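Long-range contacts in acetyl-CoA acetyltransferase (Elizabethkingia anophelis NUHP1, PDB 6BN2), which probably catalyses the reversible condensation of two acetyl-CoA molecules to acetoacetyl-CoA, as a thiolase acting through an acyl-thioester on a cysteine: residues G27-V32 with V207-P212; A281-Y286 with I395-I400; I318-F323 with N376-G381. One frame throughout, in Å; residues are numbered along the deposited sequence. Where two conformers were deposited one is given.

Contact 1 (G27-V32 with V207-P212); sequences GSLSGV and VPVSIP
Methyls of Leu-29 and Val-32 meet the side chains of Val-209 and Ile-211, packing a double-turn loop of the thiolase N-terminal domain against strand 209-211, one half of a two-stranded antiparallel sheet with strand 219-221. The loop is compact because two type I turns follow each other, Gly-27 to Ser-30 and Leu-29 to Val-32. Gly-27 O takes both Ser-30 N and Ser-30 OG, the hydroxyl at 2.8 Å and in the carbonyl plane.

On the strand, Val-209 and Ile-211 point their side chains at the loop while Ser-210, between them, points away. Leu-29 CD2 is the bump that sits in the groove between the two: it lies 3.9 Å from Val-209 CG1 and equally far from Ile-211 CD1, crossing the isoleucine at about a right angle. Val-32 CG2 lies against Ile-211 CG1 at 4.0 Å, its side chain also crossing that of the isoleucine at about a right angle. Val-32 CG1, anti to the backbone N (chi1 -178°), looks to Val-209 CG1 at the longer distance of 4.4 Å. Leu-37 of helix 34-48 touches Leu-29, Val-32 and Val-209, and Phe-221 of the partner strand touches Leu-29 and Ile-211, so the cluster is shared by loop, helix and both strands. Ser-28 turns its OG to Glu-225, whereas its carbonyl faces the contact: Ser-28 O sits 3.3 Å from the methyl Ile-211 CD1.

Contact 2 (A281-Y286 with I395-I400); sequences AKIVSY and IVIENI
Strands 281-286 and 395-399 run antiparallel, the N-to-C directions of these short segments at 150°, from the Ala-281/Asn-399 pair to the Tyr-286/Ile-395 pair. A classic beta bulge interrupts the register: Val-284 and Ser-285 both face Val-396, whose O accepts Val-284 N at 2.8 Å and, weakly, Ser-285 N at 3.4 Å. These are adjacent strands of the mixed sheet that spans the thiolase chain. Ahead of the bulge Lys-282 and Glu-398 exchange two backbone bonds; within it Val-396 N gives a nearly straight one to Ser-285 O (176°).

On the face carrying Ile-283, Tyr-286, Ile-395 and Ile-397, Ile-283 CG2 meets Ile-395 CD1 at 4.0 Å and also lies in plane at the edge of the Tyr-286 ring. Helix 98-111 covers this end, and Tyr-286 OH reaches Asp-114 of the second subunit. Val-284, in the bulge, places CG2 3.8 Å from Glu-398 CB. The extended Lys-282 chain crosses Glu-398 without pairing with it; NZ makes its salt bridge to Glu-11. Ser-285 OG, hydrogen-bonded to Ala-307 O, rests 3.6 Å from Val-396 CB.

Contact 3 (I318-F323 with N376-G381); sequences IDFFEF and NNAKYG
Phe-320 meets Asn-376 and Ala-378 with its ring, while Asp-319 before it reaches the backbone of Lys-379 and Tyr-380. Asp-319 can be followed outward. Its CB stands 3.5 Å from Tyr-380 O, the same carbonyl that accepts Asp-319 N at 2.8 Å, and also lies against the methyl of Ala-378. Asp-319 CG lies beside the backbone N (chi1 -68°), and Asp-319 OD2 accepts Lys-379 N at 2.8 Å and 168°, met nearly along its C-O axis. A water donates to OD2 as well and accepts from Tyr-380 N, so one carboxylate oxygen serves two successive amides, the second through the water.

The pairing is parallel here. Phe-320 bridges Gly-381 where strand 320-323, outermost within this chain, runs beside strand 380-387 at the C-terminal-domain end of the chain's mixed sheet. Helix 358-375, the last of the helices between them in sequence, ends in a Schellman motif with Asn-377 as C-prime residue, which turns the chain toward the new strand.

Asn-376 crosses the Phe-320 side chain at about a right angle, its CB 3.4 Å from Phe-320 CE1. Its amide plane is inclined by 31° to the ring, with ND2 over one face, offset toward the rim; that nitrogen is hydrogen-bonded to Val-372 O of the helix. Ala-378 CB takes the ring's edge instead, in plane, 3.8 Å from Phe-320 CD1. One residue before Asp-319, Ile-318 lays CD1 against Tyr-380 CB, and its CG2 is 3.9 Å from Gly-381 CA.

Overall arrangement
Contact 1 comes first along the chain, in the N-terminal domain; contacts 2 and 3 both fall in the C-terminal domain, with both segments of contact 3 lying in sequence between those of contact 2. The centres of contacts 2 and 3 are 10 Å apart, and strands 281-290, 391-399, 380-387 and 320-323 lie side by side in one mixed sheet. Strand 380-387 and the residue before it join the two contacts: Asn-399 N probably bonds to Lys-379 O and Ile-397 N to Gly-381 O. The C-terminal part is thus built onto the sheet through strand 281-290, neighbour of strand 12-24. Contact 1, its centre 31 Å from either, separately joins the loop after strand 12-24 to strand 209-211.

Contact 1 (G27-V32 with V207-P212)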
loop_
_atom_site.group_PDB
_atom_site.type_symbol
_atom_site.label_atom_id
_atom_site.label_comp_id
_atom_site.label_asym_id
_atom_site.label_seq_id
_atom_site.Cartn_x
_atom_site.Cartn_y
_atom_site.Cartn_z
ATOM N N GLY A 27 -4.173 19.666 -16.092
ATOM C CA GLY A 27 -3.432 19.930 -17.321
ATOM C C GLY A 27 -3.473 18.773 -18.294
ATOM O O GLY A 27 -4.497 18.093 -18.441
ATOM N N SER A 28 -2.332 18.537 -18.952
ATOM C CA SER A 28 -2.304 17.700 -20.150
ATOM C C SER A 28 -2.636 16.244 -19.859
ATOM O O SER A 28 -3.104 15.538 -20.756
ATOM C CB SER A 28 -0.936 17.786 -20.828
ATOM O OG SER A 28 -0.759 19.051 -21.429
ATOM N N LEU A 29 -2.369 15.767 -18.642
ATOM C CA LEU A 29 -2.655 14.384 -18.274
ATOM C C LEU A 29 -3.888 14.252 -17.406
ATOM O O LEU A 29 -4.151 13.160 -16.887
ATOM C CB LEU A 29 -1.457 13.766 -17.546
ATOM C CG LEU A 29 -0.210 13.662 -18.430
ATOM C CD1 LEU A 29 0.963 13.091 -17.621
ATOM C CD2 LEU A 29 -0.477 12.831 -19.712
ATOM N N SER A 30 -4.672 15.322 -17.257
ATOM C CA SER A 30 -5.773 15.257 -16.306
ATOM C C SER A 30 -6.847 14.258 -16.720
ATOM O O SER A 30 -7.622 13.812 -15.863
ATOM C CB SER A 30 -6.381 16.645 -16.116
ATOM O OG SER A 30 -6.906 17.143 -17.328
ATOM N N GLY A 31 -6.900 13.883 -17.998
ATOM C CA GLY A 31 -7.830 12.876 -18.476
ATOM C C GLY A 31 -7.272 11.470 -18.585
ATOM O O GLY A 31 -7.965 10.587 -19.107
ATOM N N VAL A 32 -6.050 11.234 -18.118
ATOM C CA VAL A 32 -5.389 9.939 -18.201
ATOM C C VAL A 32 -5.276 9.396 -16.777
ATOM O O VAL A 32 -4.472 9.910 -15.987
ATOM C CB VAL A 32 -4.012 10.048 -18.867
ATOM C CG1 VAL A 32 -3.370 8.680 -18.989
ATOM C CG2 VAL A 32 -4.140 10.732 -20.240
ATOM N N VAL A 207 9.343 8.535 -21.023
ATOM C CA VAL A 207 8.554 7.811 -22.013
ATOM C C VAL A 207 7.264 8.588 -22.239
ATOM O O VAL A 207 6.601 8.973 -21.267
ATOM C CB VAL A 207 8.276 6.355 -21.590
ATOM C CG1 VAL A 207 9.592 5.569 -21.600
ATOM C CG2 VAL A 207 7.615 6.268 -20.212
ATOM N N PRO A 208 6.887 8.847 -23.478
ATOM C CA PRO A 208 5.744 9.727 -23.739
ATOM C C PRO A 208 4.416 9.038 -23.474
ATOM O O PRO A 208 4.303 7.808 -23.466
ATOM C CB PRO A 208 5.889 10.052 -25.224
ATOM C CG PRO A 208 6.583 8.806 -25.786
ATOM C CD PRO A 208 7.573 8.419 -24.712
ATOM N N VAL A 209 3.392 9.870 -23.294
ATOM C CA VAL A 209 2.019 9.418 -23.097
ATOM C C VAL A 209 1.212 9.837 -24.309
ATOM O O VAL A 209 1.179 11.023 -24.648
ATOM C CB VAL A 209 1.398 10.019 -21.823
ATOM C CG1 VAL A 209 -0.039 9.525 -21.662
ATOM C CG2 VAL A 209 2.240 9.692 -20.602
ATOM N N SER A 210 0.546 8.877 -24.940
ATOM C CA SER A 210 -0.355 9.173 -26.044
ATOM C C SER A 210 -1.751 9.386 -25.475
ATOM O O SER A 210 -2.249 8.548 -24.719
ATOM C CB SER A 210 -0.350 8.033 -27.061
ATOM O OG SER A 210 -1.251 8.294 -28.117
ATOM N N ILE A 211 -2.371 10.510 -25.822
ATOM C CA ILE A 211 -3.633 10.930 -25.226
ATOM C C ILE A 211 -4.717 10.855 -26.300
ATOM O O ILE A 211 -4.717 11.667 -27.238
ATOM C CB ILE A 211 -3.525 12.339 -24.630
ATOM C CG1 ILE A 211 -2.454 12.355 -23.536
ATOM C CG2 ILE A 211 -4.870 12.783 -24.073
ATOM C CD1 ILE A 211 -1.937 13.719 -23.217
ATOM N N PRO A 212 -5.657 9.914 -26.203
ATOM C CA PRO A 212 -6.701 9.808 -27.227
ATOM C C PRO A 212 -7.552 11.067 -27.273
ATOM O O PRO A 212 -7.833 11.689 -26.246
ATOM C CB PRO A 212 -7.516 8.590 -26.779
ATOM C CG PRO A 212 -7.284 8.512 -25.298
ATOM C CD PRO A 212 -5.859 8.955 -25.103
#

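Contact 2 (A281-Y286 with I395-I400)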
loop_
_atom_site.group_PDB
_atom_site.type_symbol
_atom_site.label_atom_id
_atom_site.label_comp_id
_atom_site.label_asym_id
_atom_site.label_seq_id
_atom_site.Cartn_x
_atom_site.Cartn_y
_atom_site.Cartn_z
ATOM N N ALA A 281 22.495 0.400 -12.651
ATOM C CA ALA A 281 22.976 0.791 -11.338
ATOM C C ALA A 281 22.725 -0.366 -10.382
ATOM O O ALA A 281 21.931 -1.265 -10.665
ATOM C CB ALA A 281 22.268 2.056 -10.828
ATOM N N LYS A 282 23.414 -0.329 -9.252
ATOM C CA LYS A 282 23.229 -1.303 -8.181
ATOM C C LYS A 282 22.605 -0.590 -6.992
ATOM O O LYS A 282 22.972 0.545 -6.691
ATOM C CB LYS A 282 24.585 -1.920 -7.790
ATOM C CG LYS A 282 24.536 -2.842 -6.585
ATOM C CD LYS A 282 25.920 -3.467 -6.377
ATOM C CE LYS A 282 26.164 -3.829 -4.923
ATOM N NZ LYS A 282 27.492 -4.505 -4.757
ATOM N N ILE A 283 21.644 -1.229 -6.328
ATOM C CA ILE A 283 21.111 -0.664 -5.089
ATOM C C ILE A 283 22.067 -1.048 -3.968
ATOM O O ILE A 283 22.298 -2.232 -3.722
ATOM C CB ILE A 283 19.687 -1.158 -4.805
ATOM C CG1 ILE A 283 18.726 -0.596 -5.862
ATOM C CG2 ILE A 283 19.245 -0.719 -3.400
ATOM C CD1 ILE A 283 17.291 -1.168 -5.775
ATOM N N VAL A 284 22.650 -0.052 -3.308
ATOM C CA VAL A 284 23.653 -0.329 -2.282
ATOM C C VAL A 284 23.004 -0.520 -0.915
ATOM O O VAL A 284 23.314 -1.483 -0.203
ATOM C CB VAL A 284 24.697 0.799 -2.244
ATOM C CG1 VAL A 284 25.706 0.545 -1.135
ATOM C CG2 VAL A 284 25.399 0.925 -3.602
ATOM N N SER A 285 22.105 0.397 -0.555
ATOM C CA SER A 285 21.438 0.381 0.740
ATOM C C SER A 285 20.236 1.311 0.691
ATOM O O SER A 285 20.046 2.076 -0.262
ATOM C CB SER A 285 22.380 0.816 1.861
ATOM O OG SER A 285 22.735 2.180 1.653
ATOM N N TYR A 286 19.436 1.254 1.752
ATOM C CA TYR A 286 18.243 2.089 1.838
ATOM C C TYR A 286 17.819 2.114 3.296
ATOM O O TYR A 286 18.241 1.272 4.094
ATOM C CB TYR A 286 17.090 1.573 0.937
ATOM C CG TYR A 286 16.984 0.078 1.047
ATOM C CD1 TYR A 286 16.323 -0.504 2.124
ATOM C CD2 TYR A 286 17.612 -0.752 0.129
ATOM C CE1 TYR A 286 16.293 -1.873 2.284
ATOM C CE2 TYR A 286 17.581 -2.128 0.277
ATOM C CZ TYR A 286 16.921 -2.677 1.356
ATOM O OH TYR A 286 16.905 -4.046 1.542
ATOM N N ILE A 395 17.774 6.169 -0.273
ATOM C CA ILE A 395 18.369 5.042 -0.973
ATOM C C ILE A 395 19.710 5.481 -1.552
ATOM O O ILE A 395 19.866 6.627 -1.990
ATOM C CB ILE A 395 17.407 4.496 -2.055
ATOM C CG1 ILE A 395 17.949 3.211 -2.684
ATOM C CG2 ILE A 395 17.093 5.583 -3.132
ATOM C CD1 ILE A 395 16.897 2.514 -3.572
ATOM N N VAL A 396 20.692 4.581 -1.497
ATOM C CA VAL A 396 22.029 4.805 -2.049
ATOM C C VAL A 396 22.202 3.858 -3.224
ATOM O O VAL A 396 21.936 2.655 -3.096
ATOM C CB VAL A 396 23.110 4.565 -0.975
ATOM C CG1 VAL A 396 24.514 4.731 -1.577
ATOM C CG2 VAL A 396 22.902 5.521 0.202
ATOM N N ILE A 397 22.641 4.386 -4.374
ATOM C CA ILE A 397 22.849 3.531 -5.535
ATOM C C ILE A 397 24.260 3.739 -6.054
ATOM O O ILE A 397 24.914 4.747 -5.772
ATOM C CB ILE A 397 21.827 3.777 -6.666
ATOM C CG1 ILE A 397 21.987 5.176 -7.255
ATOM C CG2 ILE A 397 20.396 3.511 -6.182
ATOM C CD1 ILE A 397 21.072 5.433 -8.471
ATOM N N GLU A 398 24.739 2.740 -6.789
ATOM C CA GLU A 398 26.053 2.790 -7.415
ATOM C C GLU A 398 25.850 2.727 -8.918
ATOM O O GLU A 398 25.286 1.759 -9.432
ATOM C CB GLU A 398 26.953 1.645 -6.941
ATOM C CG GLU A 398 28.340 1.681 -7.622
ATOM C CD GLU A 398 29.178 0.440 -7.342
ATOM O OE1 GLU A 398 28.770 -0.389 -6.498
ATOM O OE2 GLU A 398 30.247 0.294 -7.973
ATOM N N ASN A 399 26.285 3.767 -9.611
ATOM C CA ASN A 399 26.256 3.751 -11.068
ATOM C C ASN A 399 27.200 2.684 -11.607
ATOM O O ASN A 399 28.344 2.558 -11.155
ATOM C CB ASN A 399 26.643 5.132 -11.600
ATOM C CG ASN A 399 26.685 5.179 -13.125
ATOM O OD1 ASN A 399 25.857 4.554 -13.794
ATOM N ND2 ASN A 399 27.660 5.917 -13.681
ATOM N N ILE A 400 26.719 1.904 -12.573
ATOM C CA ILE A 400 27.515 0.888 -13.255
ATOM C C ILE A 400 27.859 1.452 -14.628
ATOM O O ILE A 400 26.967 1.657 -15.459
ATOM C CB ILE A 400 26.761 -0.447 -13.364
ATOM C CG1 ILE A 400 26.362 -0.961 -11.973
ATOM C CG2 ILE A 400 27.587 -1.476 -14.137
ATOM C CD1 ILE A 400 27.510 -1.034 -10.990
#

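Contact 3 (I318-F323 with N376-G381)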
loop_
_atom_site.group_PDB
_atom_site.type_symbol
_atom_site.label_atom_id
_atom_site.label_comp_id
_atom_site.label_asym_id
_atom_site.label_seq_id
_atom_site.Cartn_x
_atom_site.Cartn_y
_atom_site.Cartn_z
ATOM N N ILE A 318 29.392 10.346 -1.633
ATOM C CA ILE A 318 28.272 10.505 -2.554
ATOM C C ILE A 318 28.592 11.617 -3.543
ATOM O O ILE A 318 28.945 12.734 -3.144
ATOM C CB ILE A 318 26.972 10.818 -1.802
ATOM C CG1 ILE A 318 26.674 9.749 -0.740
ATOM C CG2 ILE A 318 25.836 10.964 -2.812
ATOM C CD1 ILE A 318 26.526 8.322 -1.304
ATOM N N ASP A 319 28.481 11.308 -4.841
ATOM C CA ASP A 319 28.798 12.296 -5.867
ATOM C C ASP A 319 27.621 13.223 -6.158
ATOM O O ASP A 319 27.817 14.425 -6.374
ATOM C CB ASP A 319 29.224 11.589 -7.153
ATOM C CG ASP A 319 30.561 10.868 -7.010
ATOM O OD1 ASP A 319 31.442 11.387 -6.293
ATOM O OD2 ASP A 319 30.746 9.794 -7.627
ATOM N N PHE A 320 26.405 12.680 -6.192
ATOM C CA PHE A 320 25.220 13.463 -6.522
ATOM C C PHE A 320 24.051 13.005 -5.678
ATOM O O PHE A 320 23.954 11.830 -5.315
ATOM C CB PHE A 320 24.868 13.357 -8.016
ATOM C CG PHE A 320 25.840 14.084 -8.878
ATOM C CD1 PHE A 320 26.955 13.433 -9.402
ATOM C CD2 PHE A 320 25.694 15.447 -9.096
ATOM C CE1 PHE A 320 27.902 14.137 -10.159
ATOM C CE2 PHE A 320 26.627 16.155 -9.866
ATOM C CZ PHE A 320 27.731 15.500 -10.393
ATOM N N PHE A 321 23.153 13.951 -5.395
ATOM C CA PHE A 321 21.995 13.727 -4.534
ATOM C C PHE A 321 20.729 14.143 -5.260
ATOM O O PHE A 321 20.728 15.129 -6.006
ATOM C CB PHE A 321 22.060 14.557 -3.244
ATOM C CG PHE A 321 23.276 14.304 -2.405
ATOM C CD1 PHE A 321 24.473 14.956 -2.686
ATOM C CD2 PHE A 321 23.215 13.445 -1.311
ATOM C CE1 PHE A 321 25.604 14.748 -1.898
ATOM C CE2 PHE A 321 24.345 13.223 -0.514
ATOM C CZ PHE A 321 25.535 13.876 -0.808
ATOM N N GLU A 322 19.633 13.429 -4.983
ATOM C CA GLU A 322 18.294 13.873 -5.372
ATOM C C GLU A 322 17.468 13.924 -4.101
ATOM O O GLU A 322 17.169 12.877 -3.522
ATOM C CB GLU A 322 17.647 12.932 -6.388
ATOM C CG GLU A 322 18.205 13.050 -7.783
ATOM C CD GLU A 322 17.667 14.265 -8.515
ATOM O OE1 GLU A 322 18.456 14.889 -9.255
ATOM O OE2 GLU A 322 16.469 14.589 -8.367
ATOM N N PHE A 323 17.133 15.129 -3.650
ATOM C CA PHE A 323 16.234 15.345 -2.517
ATOM C C PHE A 323 14.943 15.942 -3.056
ATOM O O PHE A 323 14.974 17.020 -3.661
ATOM C CB PHE A 323 16.841 16.309 -1.497
ATOM C CG PHE A 323 17.815 15.688 -0.557
ATOM C CD1 PHE A 323 17.374 15.078 0.608
ATOM C CD2 PHE A 323 19.175 15.779 -0.791
ATOM C CE1 PHE A 323 18.280 14.522 1.508
ATOM C CE2 PHE A 323 20.079 15.224 0.095
ATOM C CZ PHE A 323 19.635 14.594 1.242
ATOM N N ASN A 376 27.274 12.570 -15.504
ATOM C CA ASN A 376 28.431 13.158 -14.850
ATOM C C ASN A 376 29.541 12.144 -14.586
ATOM O O ASN A 376 30.482 12.461 -13.855
ATOM C CB ASN A 376 27.972 13.835 -13.555
ATOM C CG ASN A 376 27.109 15.055 -13.823
ATOM O OD1 ASN A 376 27.635 16.139 -14.078
ATOM N ND2 ASN A 376 25.791 14.887 -13.799
ATOM N N ASN A 377 29.454 10.947 -15.177
ATOM C CA ASN A 377 30.481 9.917 -15.029
ATOM C C ASN A 377 30.822 9.688 -13.557
ATOM O O ASN A 377 31.991 9.615 -13.170
ATOM C CB ASN A 377 31.732 10.287 -15.829
ATOM C CG ASN A 377 32.687 9.124 -15.986
ATOM O OD1 ASN A 377 32.265 7.971 -16.086
ATOM N ND2 ASN A 377 33.984 9.419 -16.004
ATOM N N ALA A 378 29.786 9.582 -12.740
ATOM C CA ALA A 378 29.895 9.497 -11.291
ATOM C C ALA A 378 29.704 8.055 -10.825
ATOM O O ALA A 378 29.366 7.166 -11.605
ATOM C CB ALA A 378 28.859 10.416 -10.635
ATOM N N LYS A 379 29.917 7.837 -9.523
ATOM C CA LYS A 379 29.837 6.497 -8.948
ATOM C C LYS A 379 28.640 6.355 -8.010
ATOM O O LYS A 379 27.629 5.749 -8.378
ATOM C CB LYS A 379 31.129 6.149 -8.205
ATOM C CG LYS A 379 31.155 4.693 -7.744
ATOM C CD LYS A 379 32.479 4.328 -7.108
ATOM C CE LYS A 379 32.509 2.852 -6.761
ATOM N NZ LYS A 379 33.774 2.486 -6.080
ATOM N N TYR A 380 28.715 6.922 -6.809
ATOM C CA TYR A 380 27.626 6.788 -5.848
ATOM C C TYR A 380 26.662 7.969 -5.902
ATOM O O TYR A 380 27.075 9.132 -5.990
ATOM C CB TYR A 380 28.174 6.647 -4.429
ATOM C CG TYR A 380 28.935 5.369 -4.177
ATOM C CD1 TYR A 380 28.313 4.130 -4.329
ATOM C CD2 TYR A 380 30.256 5.398 -3.760
ATOM C CE1 TYR A 380 29.004 2.954 -4.094
ATOM C CE2 TYR A 380 30.949 4.230 -3.516
ATOM C CZ TYR A 380 30.316 3.012 -3.680
ATOM O OH TYR A 380 31.013 1.855 -3.434
ATOM N N GLY A 381 25.369 7.661 -5.815
ATOM C CA GLY A 381 24.352 8.680 -5.652
ATOM C C GLY A 381 23.429 8.324 -4.503
ATOM O O GLY A 381 23.321 7.166 -4.094
HETATM O O HOH W 1 31.244 8.200 -5.439
#